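Local coordinates for protein D-psicose 3-epimerase (Agrobacterium tumefaciens, PDB 2HK0) that interconverts D-fructose and D-psicose by epimerisation at C3, in a TIM-barrel active site where a bound metal ion plays a pivotal role, at residues Lys22-Trp30 / Met292-Ser303. Sequence-based numbering, arbitrary orientation.
Sequences KHGIYYSYW and MDEDARNALAFS
Tyr29 reaches from the 3-10 turn after the first strand of the TIM barrel to the closing helix, whose segment 292-303 packs outside strand 22-26 and runs roughly antiparallel to it (151°). From CB, chi1 of 164° sets CG anti to the backbone N and aims the ring at the helix. The CE methyl of Met292, a selenomethionine, makes a CH-pi contact over the centre of one ring face, nearest CE1 (3.6 Å); SE lies obliquely to the same ring, 4.7 Å from its centroid. Methionine's flexible chain, bent at chi2 and chi3, allows this. CE2 sits 3.4 Å from Met292 O and meets CB of Ala296, whose small methyl lets the ring approach. At the tip, OH donates to Met292 O (2.8 Å), which also accepts from Ala296 N, so the phenol adds a second bond to a helical carbonyl. Next door, Trp30 NE1 makes a weak, bent bond (128°) to Asp293 OD1, whose stronger partner is Lys44. Toward the strand's start, His23 CB touches Leu300 CD2 at 3.6 Å, while Ser303 folds its hydroxyl back onto Ala299 O and turns CB to His23 CD2. Back at the phenol, a water donates to Tyr29 OH (3.0 Å) and to OD2 of Asp295, whose OD1 is salt-bridged to Lys240.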
ATOM      1  N   LYS A  22      10.377 -20.403 -11.264  1.00 24.44           N
ATOM      2  CA  LYS A  22      11.314 -19.951 -12.296  1.00 23.96           C
ATOM      3  C   LYS A  22      10.939 -18.595 -12.879  1.00 22.37           C
ATOM      4  O   LYS A  22       9.753 -18.252 -12.974  1.00 21.56           O
ATOM      5  CB  LYS A  22      11.402 -20.988 -13.425  1.00 24.16           C
ATOM      6  CG  LYS A  22      11.922 -22.353 -12.968  1.00 29.56           C
ATOM      7  CD  LYS A  22      12.219 -23.262 -14.159  1.00 34.36           C
ATOM      8  CE  LYS A  22      12.487 -24.693 -13.718  1.00 36.46           C
ATOM      9  NZ  LYS A  22      11.267 -25.276 -13.089  1.00 37.86           N
ATOM     10  N   HIS A  23      11.954 -17.841 -13.286  1.00 18.86           N
ATOM     11  CA  HIS A  23      11.738 -16.518 -13.839  1.00 19.35           C
ATOM     12  C   HIS A  23      12.118 -16.384 -15.306  1.00 18.56           C
ATOM     13  O   HIS A  23      13.146 -16.902 -15.749  1.00 16.89           O
ATOM     14  CB  HIS A  23      12.490 -15.485 -13.002  1.00 19.21           C
ATOM     15  CG  HIS A  23      11.918 -15.315 -11.632  1.00 21.09           C
ATOM     16  ND1 HIS A  23      12.075 -16.260 -10.640  1.00 22.35           N
ATOM     17  CD2 HIS A  23      11.124 -14.349 -11.112  1.00 18.98           C
ATOM     18  CE1 HIS A  23      11.403 -15.883  -9.567  1.00 20.17           C
ATOM     19  NE2 HIS A  23      10.816 -14.729  -9.829  1.00 20.71           N
ATOM     20  N   GLY A  24      11.265 -15.690 -16.053  1.00 16.58           N
ATOM     21  CA  GLY A  24      11.517 -15.486 -17.463  1.00 15.89           C
ATOM     22  C   GLY A  24      11.111 -14.096 -17.919  1.00 15.82           C
ATOM     23  O   GLY A  24      10.653 -13.270 -17.129  1.00 16.13           O
ATOM     24  N   ILE A  25      11.290 -13.833 -19.205  1.00 16.22           N
ATOM     25  CA  ILE A  25      10.919 -12.557 -19.787  1.00 15.26           C
ATOM     26  C   ILE A  25      10.444 -12.795 -21.220  1.00 17.28           C
ATOM     27  O   ILE A  25      10.948 -13.692 -21.899  1.00 17.14           O
ATOM     28  CB  ILE A  25      12.120 -11.596 -19.800  1.00 14.81           C
ATOM     29  CG1 ILE A  25      11.726 -10.257 -20.447  1.00 15.58           C
ATOM     30  CG2 ILE A  25      13.275 -12.238 -20.561  1.00 14.81           C
ATOM     31  CD1 ILE A  25      12.663  -9.091 -20.098  1.00 16.80           C
ATOM     32  N   TYR A  26       9.467 -12.009 -21.661  1.00 16.64           N
ATOM     33  CA  TYR A  26       8.952 -12.096 -23.022  1.00 20.27           C
ATOM     34  C   TYR A  26       9.961 -11.324 -23.898  1.00 20.74           C
ATOM     35  O   TYR A  26      10.145 -10.124 -23.703  1.00 20.68           O
ATOM     36  CB  TYR A  26       7.572 -11.435 -23.076  1.00 21.61           C
ATOM     37  CG  TYR A  26       6.834 -11.633 -24.372  1.00 23.30           C
ATOM     38  CD1 TYR A  26       6.735 -12.897 -24.951  1.00 28.03           C
ATOM     39  CD2 TYR A  26       6.153 -10.578 -24.974  1.00 25.98           C
ATOM     40  CE1 TYR A  26       5.968 -13.111 -26.096  1.00 29.38           C
ATOM     41  CE2 TYR A  26       5.374 -10.779 -26.123  1.00 27.27           C
ATOM     42  CZ  TYR A  26       5.286 -12.049 -26.675  1.00 28.34           C
ATOM     43  OH  TYR A  26       4.501 -12.268 -27.786  1.00 27.18           O
ATOM     44  N   TYR A  27      10.600 -11.998 -24.861  1.00 22.44           N
ATOM     45  CA  TYR A  27      11.636 -11.349 -25.685  1.00 21.66           C
ATOM     46  C   TYR A  27      11.224 -10.084 -26.456  1.00 21.22           C
ATOM     47  O   TYR A  27      12.078  -9.252 -26.758  1.00 21.44           O
ATOM     48  CB  TYR A  27      12.279 -12.365 -26.652  1.00 20.63           C
ATOM     49  CG  TYR A  27      11.533 -12.484 -27.949  1.00 23.37           C
ATOM     50  CD1 TYR A  27      10.294 -13.120 -28.001  1.00 22.88           C
ATOM     51  CD2 TYR A  27      12.016 -11.870 -29.107  1.00 24.14           C
ATOM     52  CE1 TYR A  27       9.543 -13.136 -29.168  1.00 26.94           C
ATOM     53  CE2 TYR A  27      11.274 -11.887 -30.292  1.00 24.52           C
ATOM     54  CZ  TYR A  27      10.039 -12.519 -30.308  1.00 26.80           C
ATOM     55  OH  TYR A  27       9.293 -12.537 -31.456  1.00 29.23           O
ATOM     56  N   SER A  28       9.937  -9.924 -26.756  1.00 20.29           N
ATOM     57  CA  SER A  28       9.465  -8.727 -27.473  1.00 21.32           C
ATOM     58  C   SER A  28       9.737  -7.406 -26.730  1.00 20.61           C
ATOM     59  O   SER A  28       9.524  -6.308 -27.264  1.00 20.10           O
ATOM     60  CB  SER A  28       7.974  -8.835 -27.773  1.00 20.49           C
ATOM     61  OG  SER A  28       7.750  -9.764 -28.813  1.00 23.73           O
ATOM     62  N   TYR A  29      10.179  -7.523 -25.489  1.00 18.81           N
ATOM     63  CA  TYR A  29      10.551  -6.366 -24.677  1.00 18.42           C
ATOM     64  C   TYR A  29      11.601  -5.537 -25.445  1.00 19.02           C
ATOM     65  O   TYR A  29      11.614  -4.315 -25.385  1.00 18.39           O
ATOM     66  CB  TYR A  29      11.172  -6.882 -23.380  1.00 18.68           C
ATOM     67  CG  TYR A  29      11.965  -5.890 -22.561  1.00 16.93           C
ATOM     68  CD1 TYR A  29      11.342  -4.819 -21.920  1.00 17.44           C
ATOM     69  CD2 TYR A  29      13.319  -6.098 -22.322  1.00 16.56           C
ATOM     70  CE1 TYR A  29      12.046  -3.993 -21.040  1.00 17.56           C
ATOM     71  CE2 TYR A  29      14.034  -5.284 -21.458  1.00 16.27           C
ATOM     72  CZ  TYR A  29      13.396  -4.236 -20.811  1.00 19.17           C
ATOM     73  OH  TYR A  29      14.111  -3.461 -19.911  1.00 16.05           O
ATOM     74  N   TRP A  30      12.471  -6.227 -26.170  1.00 20.59           N
ATOM     75  CA  TRP A  30      13.550  -5.591 -26.933  1.00 21.37           C
ATOM     76  C   TRP A  30      13.194  -5.222 -28.383  1.00 23.75           C
ATOM     77  O   TRP A  30      14.034  -4.674 -29.100  1.00 23.82           O
ATOM     78  CB  TRP A  30      14.779  -6.514 -26.947  1.00 20.62           C
ATOM     79  CG  TRP A  30      15.545  -6.591 -25.640  1.00 20.62           C
ATOM     80  CD1 TRP A  30      16.446  -5.679 -25.166  1.00 21.22           C
ATOM     81  CD2 TRP A  30      15.472  -7.630 -24.652  1.00 19.83           C
ATOM     82  NE1 TRP A  30      16.937  -6.080 -23.950  1.00 17.66           N
ATOM     83  CE2 TRP A  30      16.354  -7.275 -23.609  1.00 20.84           C
ATOM     84  CE3 TRP A  30      14.742  -8.824 -24.546  1.00 21.60           C
ATOM     85  CZ2 TRP A  30      16.526  -8.072 -22.467  1.00 18.77           C
ATOM     86  CZ3 TRP A  30      14.912  -9.616 -23.415  1.00 20.73           C
ATOM     87  CH2 TRP A  30      15.798  -9.234 -22.390  1.00 20.05           C
HETATM   88  N   MSE A 292      18.370  -1.192 -21.306  1.00 20.33           N
HETATM   89  CA  MSE A 292      17.224  -2.114 -21.329  1.00 20.67           C
HETATM   90  C   MSE A 292      17.599  -3.433 -20.635  1.00 19.87           C
HETATM   91  O   MSE A 292      16.811  -3.996 -19.872  1.00 18.17           O
HETATM   92  CB  MSE A 292      16.799  -2.376 -22.768  1.00 22.04           C
HETATM   93  CG  MSE A 292      16.177  -1.161 -23.466  1.00 25.29           C
HETATM   94 SE   MSE A 292      14.356  -0.798 -22.797  1.00 35.52          SE
HETATM   95  CE  MSE A 292      13.467  -2.197 -23.856  1.00 29.28           C
ATOM     96  N   ASP A 293      18.811  -3.913 -20.904  1.00 19.86           N
ATOM     97  CA  ASP A 293      19.328  -5.149 -20.305  1.00 20.91           C
ATOM     98  C   ASP A 293      19.485  -5.001 -18.801  1.00 20.25           C
ATOM     99  O   ASP A 293      19.177  -5.918 -18.029  1.00 19.73           O
ATOM    100  CB  ASP A 293      20.703  -5.504 -20.893  1.00 19.95           C
ATOM    101  CG  ASP A 293      20.623  -5.998 -22.323  1.00 23.81           C
ATOM    102  OD1 ASP A 293      19.505  -6.185 -22.863  1.00 20.79           O
ATOM    103  OD2 ASP A 293      21.703  -6.206 -22.913  1.00 25.23           O
ATOM    104  N   GLU A 294      20.000  -3.846 -18.394  1.00 21.10           N
ATOM    105  CA  GLU A 294      20.227  -3.541 -16.988  1.00 23.75           C
ATOM    106  C   GLU A 294      18.894  -3.530 -16.222  1.00 21.87           C
ATOM    107  O   GLU A 294      18.789  -4.102 -15.139  1.00 21.51           O
ATOM    108  CB  GLU A 294      20.936  -2.188 -16.870  1.00 27.25           C
ATOM    109  CG  GLU A 294      21.394  -1.796 -15.474  1.00 33.89           C
ATOM    110  CD  GLU A 294      21.816  -0.329 -15.416  1.00 40.97           C
ATOM    111  OE1 GLU A 294      22.569   0.115 -16.324  1.00 44.90           O
ATOM    112  OE2 GLU A 294      21.394   0.382 -14.475  1.00 41.69           O
ATOM    113  N   ASP A 295      17.881  -2.870 -16.773  1.00 21.73           N
ATOM    114  CA  ASP A 295      16.567  -2.851 -16.124  1.00 21.28           C
ATOM    115  C   ASP A 295      16.046  -4.296 -16.013  1.00 19.20           C
ATOM    116  O   ASP A 295      15.541  -4.705 -14.972  1.00 20.33           O
ATOM    117  CB  ASP A 295      15.566  -2.020 -16.932  1.00 20.05           C
ATOM    118  CG  ASP A 295      15.753  -0.527 -16.745  1.00 23.47           C
ATOM    119  OD1 ASP A 295      16.386  -0.115 -15.756  1.00 25.32           O
ATOM    120  OD2 ASP A 295      15.241   0.243 -17.578  1.00 24.84           O
ATOM    121  N   ALA A 296      16.176  -5.066 -17.092  1.00 19.18           N
ATOM    122  CA  ALA A 296      15.721  -6.460 -17.092  1.00 19.13           C
ATOM    123  C   ALA A 296      16.459  -7.250 -16.010  1.00 19.10           C
ATOM    124  O   ALA A 296      15.853  -7.965 -15.210  1.00 16.71           O
ATOM    125  CB  ALA A 296      15.958  -7.096 -18.465  1.00 18.56           C
ATOM    126  N   ARG A 297      17.778  -7.102 -15.984  1.00 19.82           N
ATOM    127  CA  ARG A 297      18.607  -7.799 -15.008  1.00 20.75           C
ATOM    128  C   ARG A 297      18.243  -7.393 -13.571  1.00 20.54           C
ATOM    129  O   ARG A 297      18.187  -8.246 -12.667  1.00 18.77           O
ATOM    130  CB  ARG A 297      20.082  -7.492 -15.295  1.00 25.19           C
ATOM    131  CG  ARG A 297      21.067  -8.568 -14.911  1.00 32.69           C
ATOM    132  CD  ARG A 297      22.253  -8.512 -15.888  1.00 36.25           C
ATOM    133  NE  ARG A 297      22.583  -7.128 -16.204  1.00 38.94           N
ATOM    134  CZ  ARG A 297      23.226  -6.718 -17.296  1.00 39.69           C
ATOM    135  NH1 ARG A 297      23.642  -7.584 -18.213  1.00 40.43           N
ATOM    136  NH2 ARG A 297      23.414  -5.420 -17.489  1.00 40.27           N
ATOM    137  N   ASN A 298      17.980  -6.106 -13.352  1.00 18.83           N
ATOM    138  CA  ASN A 298      17.639  -5.665 -12.000  1.00 18.42           C
ATOM    139  C   ASN A 298      16.231  -6.139 -11.617  1.00 17.51           C
ATOM    140  O   ASN A 298      15.990  -6.507 -10.463  1.00 19.00           O
ATOM    141  CB  ASN A 298      17.756  -4.127 -11.868  1.00 18.27           C
ATOM    142  CG  ASN A 298      19.207  -3.635 -11.997  1.00 24.68           C
ATOM    143  OD1 ASN A 298      20.145  -4.357 -11.654  1.00 24.38           O
ATOM    144  ND2 ASN A 298      19.388  -2.409 -12.484  1.00 21.79           N
ATOM    145  N   ALA A 299      15.308  -6.136 -12.580  1.00 14.93           N
ATOM    146  CA  ALA A 299      13.944  -6.582 -12.303  1.00 14.20           C
ATOM    147  C   ALA A 299      13.955  -8.069 -11.960  1.00 13.11           C
ATOM    148  O   ALA A 299      13.173  -8.515 -11.116  1.00 13.77           O
ATOM    149  CB  ALA A 299      13.025  -6.318 -13.497  1.00 12.01           C
ATOM    150  N   LEU A 300      14.853  -8.819 -12.601  1.00 13.77           N
ATOM    151  CA  LEU A 300      15.007 -10.260 -12.369  1.00 13.24           C
ATOM    152  C   LEU A 300      15.433 -10.490 -10.927  1.00 14.72           C
ATOM    153  O   LEU A 300      14.841 -11.308 -10.217  1.00 14.22           O
ATOM    154  CB  LEU A 300      16.103 -10.855 -13.273  1.00 13.22           C
ATOM    155  CG  LEU A 300      16.003 -12.288 -13.825  1.00 18.45           C
ATOM    156  CD1 LEU A 300      17.420 -12.809 -14.165  1.00 14.89           C
ATOM    157  CD2 LEU A 300      15.268 -13.223 -12.879  1.00 13.27           C
ATOM    158  N   ALA A 301      16.492  -9.791 -10.510  1.00 15.87           N
ATOM    159  CA  ALA A 301      17.002  -9.906  -9.135  1.00 16.60           C
ATOM    160  C   ALA A 301      15.923  -9.495  -8.128  1.00 16.45           C
ATOM    161  O   ALA A 301      15.728 -10.148  -7.100  1.00 17.15           O
ATOM    162  CB  ALA A 301      18.259  -9.018  -8.954  1.00 17.33           C
ATOM    163  N   PHE A 302      15.236  -8.399  -8.429  1.00 15.38           N
ATOM    164  CA  PHE A 302      14.158  -7.894  -7.583  1.00 15.07           C
ATOM    165  C   PHE A 302      13.094  -8.987  -7.461  1.00 16.38           C
ATOM    166  O   PHE A 302      12.630  -9.311  -6.370  1.00 17.77           O
ATOM    167  CB  PHE A 302      13.550  -6.635  -8.236  1.00 13.44           C
ATOM    168  CG  PHE A 302      12.310  -6.114  -7.555  1.00 14.44           C
ATOM    169  CD1 PHE A 302      12.396  -5.155  -6.547  1.00 15.61           C
ATOM    170  CD2 PHE A 302      11.052  -6.583  -7.922  1.00 14.56           C
ATOM    171  CE1 PHE A 302      11.242  -4.671  -5.919  1.00 15.90           C
ATOM    172  CE2 PHE A 302       9.901  -6.113  -7.308  1.00 13.78           C
ATOM    173  CZ  PHE A 302       9.993  -5.152  -6.302  1.00 15.79           C
ATOM    174  N   SER A 303      12.710  -9.571  -8.590  1.00 16.98           N
ATOM    175  CA  SER A 303      11.662 -10.588  -8.579  1.00 16.27           C
ATOM    176  C   SER A 303      12.030 -11.837  -7.813  1.00 16.38           C
ATOM    177  O   SER A 303      11.205 -12.404  -7.112  1.00 15.42           O
ATOM    178  CB  SER A 303      11.256 -10.946 -10.005  1.00 16.14           C
ATOM    179  OG  SER A 303      10.722  -9.807 -10.650  1.00 15.26           O
TER
HETATM  180  O   HOH W   1      12.972  -0.880 -18.977  1.00 18.79           O